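Local coordinates for protein citrinin polyketide synthase (Monascus purpureus, PDB 5MPT) that builds the keto-aldehyde precursor of the mycotoxin citrinin as a multidomain non-reducing polyketide synthase, of which this chain is the C-methyltransferase domain, at residues N266-P271 against E295-N300; N300-L305 against V357-V362. All coordinates share one frame; numbering follows the deposited sequence.

Contact 1: N266-P271 against E295-N300; sequences NIESPP and EISTRN. With SAH (S-adenosyl-L-homocysteine), chain B.
Ile296 and Ser297 bring helix 294-304 against the loop that holds the adenine of S-adenosyl-L-homocysteine. Ile296 touches lightly, with CG2 4.1 Å from Glu268 O. Ser297 packs closer: its CB lies 3.6 Å from Ile267 CG2. That methyl stands anti to the backbone N of Ile267, while CG1 and CD1 pack against the adenine. Ser297 OG is hydrogen-bonded to Thr291 OG1 and Asn293 O, just before the segment, and the carboxylate of Glu268 pairs with Arg292. One turn on, Asn300 carries the polar grip. Its ND2 donates to Ile267 O at 3.0 Å, nearly straight at 164°. Ile267 O lies near the Asn300 amide plane, and ND2 approaches in the carbonyl plane, on a lone pair. A second, weak bond runs from Asn300 ND2 to Glu268 O at 2.9 Å. Asn300 O meets Pro271 CG. The backbone of Ile267 links ligand and helix: its N donates to SAH N1 at 3.0 Å and its O accepts from Asn300. Beside it, Asn266 OD1 accepts from SAH N6 at 2.9 Å. OD1 also accepts from Glu268 N, which makes an Asx turn. This places Asn300 in the second shell of the adenine site, consistent with a part in positioning Ile267.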
# COMPACT_ATOMS: atom_id res chain seq x y z
N ASN A 266 16.37 -6.20 -3.95
CA ASN A 266 15.71 -5.25 -4.82
C ASN A 266 14.84 -6.01 -5.81
O ASN A 266 15.35 -6.84 -6.57
CB ASN A 266 16.76 -4.41 -5.55
CG ASN A 266 16.17 -3.32 -6.41
OD1 ASN A 266 15.00 -3.34 -6.78
ND2 ASN A 266 17.02 -2.39 -6.81
N ILE A 267 13.53 -5.79 -5.71
CA ILE A 267 12.53 -6.40 -6.59
C ILE A 267 12.89 -6.23 -8.06
O ILE A 267 12.59 -7.12 -8.87
CB ILE A 267 11.15 -5.80 -6.31
CG1 ILE A 267 10.74 -6.12 -4.87
CG2 ILE A 267 10.10 -6.26 -7.34
CD1 ILE A 267 9.59 -5.27 -4.32
N GLU A 268 13.54 -5.11 -8.42
CA GLU A 268 13.83 -4.83 -9.83
C GLU A 268 15.04 -5.59 -10.34
O GLU A 268 15.21 -5.70 -11.56
CB GLU A 268 14.08 -3.33 -10.05
CG GLU A 268 12.86 -2.49 -9.75
CD GLU A 268 12.95 -1.05 -10.23
OE1 GLU A 268 13.91 -0.72 -10.98
OE2 GLU A 268 12.06 -0.26 -9.87
N SER A 269 15.88 -6.12 -9.44
CA SER A 269 17.11 -6.80 -9.85
C SER A 269 16.86 -8.23 -10.32
O SER A 269 16.01 -8.93 -9.81
CB SER A 269 18.10 -6.86 -8.69
OG SER A 269 18.50 -5.57 -8.29
N PRO A 270 17.64 -8.70 -11.29
CA PRO A 270 17.63 -10.13 -11.57
C PRO A 270 18.03 -10.91 -10.34
O PRO A 270 18.88 -10.47 -9.55
CB PRO A 270 18.66 -10.26 -12.70
CG PRO A 270 19.52 -9.07 -12.54
CD PRO A 270 18.64 -8.00 -12.10
N PRO A 271 17.43 -12.08 -10.12
CA PRO A 271 17.82 -12.89 -8.96
C PRO A 271 19.18 -13.51 -9.12
O PRO A 271 19.47 -14.09 -10.17
CB PRO A 271 16.75 -13.99 -8.92
CG PRO A 271 15.76 -13.64 -10.01
CD PRO A 271 16.45 -12.75 -10.97
N GLU A 295 6.13 -5.63 -15.44
CA GLU A 295 6.57 -6.85 -16.14
C GLU A 295 7.93 -7.32 -15.65
O GLU A 295 8.12 -8.51 -15.34
CB GLU A 295 6.64 -6.60 -17.64
CG GLU A 295 5.29 -6.56 -18.34
CD GLU A 295 5.43 -6.55 -19.85
OE1 GLU A 295 6.49 -6.97 -20.36
OE2 GLU A 295 4.47 -6.11 -20.52
N ILE A 296 8.89 -6.42 -15.60
CA ILE A 296 10.23 -6.78 -15.14
C ILE A 296 10.18 -7.26 -13.70
O ILE A 296 10.77 -8.30 -13.35
CB ILE A 296 11.19 -5.59 -15.32
CG1 ILE A 296 11.40 -5.31 -16.81
CG2 ILE A 296 12.51 -5.81 -14.60
CD1 ILE A 296 12.21 -4.04 -17.08
N SER A 297 9.46 -6.54 -12.83
CA SER A 297 9.44 -6.92 -11.43
C SER A 297 8.77 -8.28 -11.23
O SER A 297 9.27 -9.12 -10.47
CB SER A 297 8.73 -5.86 -10.61
OG SER A 297 9.49 -4.69 -10.63
N THR A 298 7.62 -8.51 -11.87
CA THR A 298 6.91 -9.74 -11.61
C THR A 298 7.61 -10.90 -12.31
O THR A 298 7.52 -12.04 -11.84
CB THR A 298 5.43 -9.64 -12.02
OG1 THR A 298 5.32 -9.37 -13.42
CG2 THR A 298 4.65 -8.53 -11.21
N ARG A 299 8.32 -10.64 -13.40
CA ARG A 299 9.14 -11.68 -14.02
C ARG A 299 10.28 -12.09 -13.09
O ARG A 299 10.55 -13.28 -12.90
CB ARG A 299 9.68 -11.20 -15.37
CG ARG A 299 10.40 -12.30 -16.16
CD ARG A 299 10.80 -11.84 -17.54
NE ARG A 299 9.67 -11.75 -18.47
CZ ARG A 299 9.17 -10.61 -18.96
NH1 ARG A 299 9.69 -9.43 -18.63
NH2 ARG A 299 8.15 -10.66 -19.80
N ASN A 300 10.96 -11.10 -12.50
CA ASN A 300 11.99 -11.39 -11.52
C ASN A 300 11.43 -12.27 -10.40
O ASN A 300 12.04 -13.27 -10.01
CB ASN A 300 12.56 -10.10 -10.93
CG ASN A 300 13.33 -9.27 -11.94
OD1 ASN A 300 13.82 -9.78 -12.95
ND2 ASN A 300 13.45 -8.00 -11.66
N SAH B . 5.21 -3.79 3.21
CA SAH B . 5.45 -2.40 3.72
CB SAH B . 4.41 -1.34 3.36
CG SAH B . 4.47 -0.85 1.93
SD SAH B . 5.79 0.41 1.86
C SAH B . 5.53 -2.48 5.27
O SAH B . 6.28 -1.52 5.76
OXT SAH B . 4.96 -3.30 5.94
C5' SAH B . 6.74 -0.10 0.41
C4' SAH B . 7.98 -0.85 0.87
O4' SAH B . 8.61 -1.33 -0.34
C3' SAH B . 9.03 0.00 1.60
O3' SAH B . 9.48 -0.76 2.71
C2' SAH B . 10.13 0.20 0.54
O2' SAH B . 11.43 0.29 1.11
C1' SAH B . 9.99 -1.08 -0.27
N9 SAH B . 10.50 -1.03 -1.63
C8 SAH B . 10.40 -0.01 -2.54
N7 SAH B . 11.01 -0.25 -3.68
C5 SAH B . 11.55 -1.51 -3.51
C6 SAH B . 12.33 -2.34 -4.35
N6 SAH B . 12.74 -1.99 -5.57
N1 SAH B . 12.70 -3.54 -3.87
C2 SAH B . 12.32 -3.89 -2.63
N3 SAH B . 11.59 -3.21 -1.75
C4 SAH B . 11.24 -2.01 -2.25

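Contact 2: N300-L305 against V357-V362; sequences NIHRIL and VGYGHV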
# COMPACT_ATOMS: atom_id res chain seq x y z
N ASN A 300 10.96 -11.10 -12.50
CA ASN A 300 11.99 -11.39 -11.52
C ASN A 300 11.43 -12.27 -10.40
O ASN A 300 12.04 -13.27 -10.01
CB ASN A 300 12.56 -10.10 -10.93
CG ASN A 300 13.33 -9.27 -11.94
OD1 ASN A 300 13.82 -9.78 -12.95
ND2 ASN A 300 13.45 -8.00 -11.66
N ILE A 301 10.27 -11.88 -9.86
CA ILE A 301 9.64 -12.65 -8.80
C ILE A 301 9.35 -14.07 -9.28
O ILE A 301 9.58 -15.05 -8.56
CB ILE A 301 8.37 -11.92 -8.33
CG1 ILE A 301 8.82 -10.63 -7.61
CG2 ILE A 301 7.51 -12.85 -7.53
CD1 ILE A 301 7.68 -9.65 -7.30
N HIS A 302 8.84 -14.20 -10.51
CA HIS A 302 8.54 -15.52 -11.04
C HIS A 302 9.75 -16.44 -10.97
O HIS A 302 9.64 -17.61 -10.61
CB HIS A 302 8.05 -15.42 -12.48
CG HIS A 302 7.46 -16.68 -13.00
ND1 HIS A 302 8.21 -17.63 -13.66
CD2 HIS A 302 6.20 -17.16 -12.96
CE1 HIS A 302 7.43 -18.65 -14.00
NE2 HIS A 302 6.20 -18.39 -13.57
N ARG A 303 10.93 -15.91 -11.30
CA ARG A 303 12.11 -16.75 -11.41
C ARG A 303 12.60 -17.21 -10.04
O ARG A 303 13.26 -18.25 -9.94
CB ARG A 303 13.20 -15.96 -12.15
CG ARG A 303 14.50 -16.75 -12.46
CD ARG A 303 14.26 -18.03 -13.26
NE ARG A 303 13.67 -17.78 -14.58
CZ ARG A 303 14.27 -18.02 -15.74
NH1 ARG A 303 15.48 -18.55 -15.79
NH2 ARG A 303 13.63 -17.75 -16.87
N ILE A 304 12.26 -16.47 -8.99
CA ILE A 304 12.60 -16.85 -7.62
C ILE A 304 11.65 -17.92 -7.09
O ILE A 304 12.00 -18.63 -6.14
CB ILE A 304 12.59 -15.59 -6.75
CG1 ILE A 304 13.70 -14.63 -7.21
CG2 ILE A 304 12.79 -15.90 -5.28
CD1 ILE A 304 13.57 -13.20 -6.67
N LEU A 305 10.49 -18.08 -7.71
CA LEU A 305 9.53 -19.08 -7.25
C LEU A 305 9.92 -20.46 -7.74
O LEU A 305 10.33 -20.63 -8.89
CB LEU A 305 8.12 -18.78 -7.74
CG LEU A 305 7.47 -17.55 -7.11
CD1 LEU A 305 6.12 -17.24 -7.73
CD2 LEU A 305 7.30 -17.75 -5.61
N VAL A 357 4.10 -12.64 -18.18
CA VAL A 357 5.45 -13.02 -17.79
C VAL A 357 5.55 -14.48 -17.34
O VAL A 357 6.62 -14.91 -16.90
CB VAL A 357 6.01 -12.08 -16.71
CG1 VAL A 357 5.91 -10.63 -17.21
CG2 VAL A 357 5.32 -12.25 -15.37
N GLY A 358 4.46 -15.24 -17.42
CA GLY A 358 4.54 -16.68 -17.19
C GLY A 358 3.78 -17.21 -16.00
O GLY A 358 3.85 -18.42 -15.75
N TYR A 359 3.06 -16.41 -15.22
CA TYR A 359 2.25 -16.99 -14.15
C TYR A 359 1.06 -17.72 -14.75
O TYR A 359 0.47 -17.27 -15.74
CB TYR A 359 1.80 -15.89 -13.19
CG TYR A 359 2.90 -15.23 -12.37
CD1 TYR A 359 3.65 -14.17 -12.87
CD2 TYR A 359 3.22 -15.71 -11.10
CE1 TYR A 359 4.65 -13.56 -12.10
CE2 TYR A 359 4.20 -15.13 -10.34
CZ TYR A 359 4.92 -14.07 -10.84
OH TYR A 359 5.90 -13.49 -10.08
N GLY A 360 0.70 -18.86 -14.16
CA GLY A 360 -0.26 -19.75 -14.79
C GLY A 360 -1.68 -19.61 -14.29
O GLY A 360 -2.63 -20.07 -14.94
N HIS A 361 -1.85 -18.98 -13.14
CA HIS A 361 -3.17 -18.83 -12.54
C HIS A 361 -3.16 -17.57 -11.71
O HIS A 361 -2.27 -17.39 -10.88
CB HIS A 361 -3.53 -20.01 -11.65
CG HIS A 361 -4.88 -19.88 -10.99
ND1 HIS A 361 -6.05 -20.19 -11.64
CD2 HIS A 361 -5.23 -19.48 -9.74
CE1 HIS A 361 -7.07 -20.01 -10.81
NE2 HIS A 361 -6.60 -19.58 -9.65
N VAL A 362 -4.16 -16.71 -11.91
CA VAL A 362 -4.29 -15.47 -11.16
C VAL A 362 -5.70 -15.39 -10.59
O VAL A 362 -6.68 -15.62 -11.30
CB VAL A 362 -4.02 -14.22 -12.02
CG1 VAL A 362 -4.17 -12.96 -11.17
CG2 VAL A 362 -2.63 -14.34 -12.70
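This contact belongs to the Rossmann-like methyltransferase fold, where helix 294-304 packs beside the turn leading from helix 347-356 into edge strand 361-364. That turn closes with a Schellman motif at Gly358, whose phi is positive (116°). Tyr359 follows, and its ring packs against the helix. The ring forms a T-shaped pair with His302: the imidazole edge points at the phenol face, the centroids are 4.8 Å apart and the planes stand at 86°. His302 CD2 is the atom that touches, 3.6 Å above the phenol plane and over its centre. CG of His302 is anti to the backbone N (chi1 -168°), beside the carbonyl carbon. The two side chains run past each other in opposite directions, and His302 CB rests 3.8 Å from Tyr359 CZ. Val357 O lies over one face of the imidazole. His302 NE2 is 3.2 Å from Gly358 O, and it is hydrogen-bonded to Ala382 O. Tyr359 OH is hydrogen-bonded to Thr298 O, earlier on the helix. Apolar groups border the phenol as well. Leu305 CD1 lies 3.9 Å from Tyr359 CE2, the two side chains crossing at about a right angle. At the ring edge, near its plane, Ile301 CG2 comes to 3.1 Å from Tyr359 OH.

How the contacts relate
Both contacts use helix 294-304 and share Asn300, whose side chain serves contact 1. Each is partly buried, and their centres are about 10 Å apart. In contact 1 Ile267 and Ser297 are buried while Ile296 and Pro270 are exposed. In contact 2 Ile301, Leu305 and Tyr359 are buried while Gly358 is exposed. The grip of contact 1 is mainly polar, from a side-chain amide to backbone carbonyls. Contact 2 relies on aromatic and aliphatic packing. The two also touch directly, where Pro271 packs on Ile304. The helix thus bridges the loop after one outermost strand of the seven-stranded sheet, 260-264, and the turn before the other, 361-364.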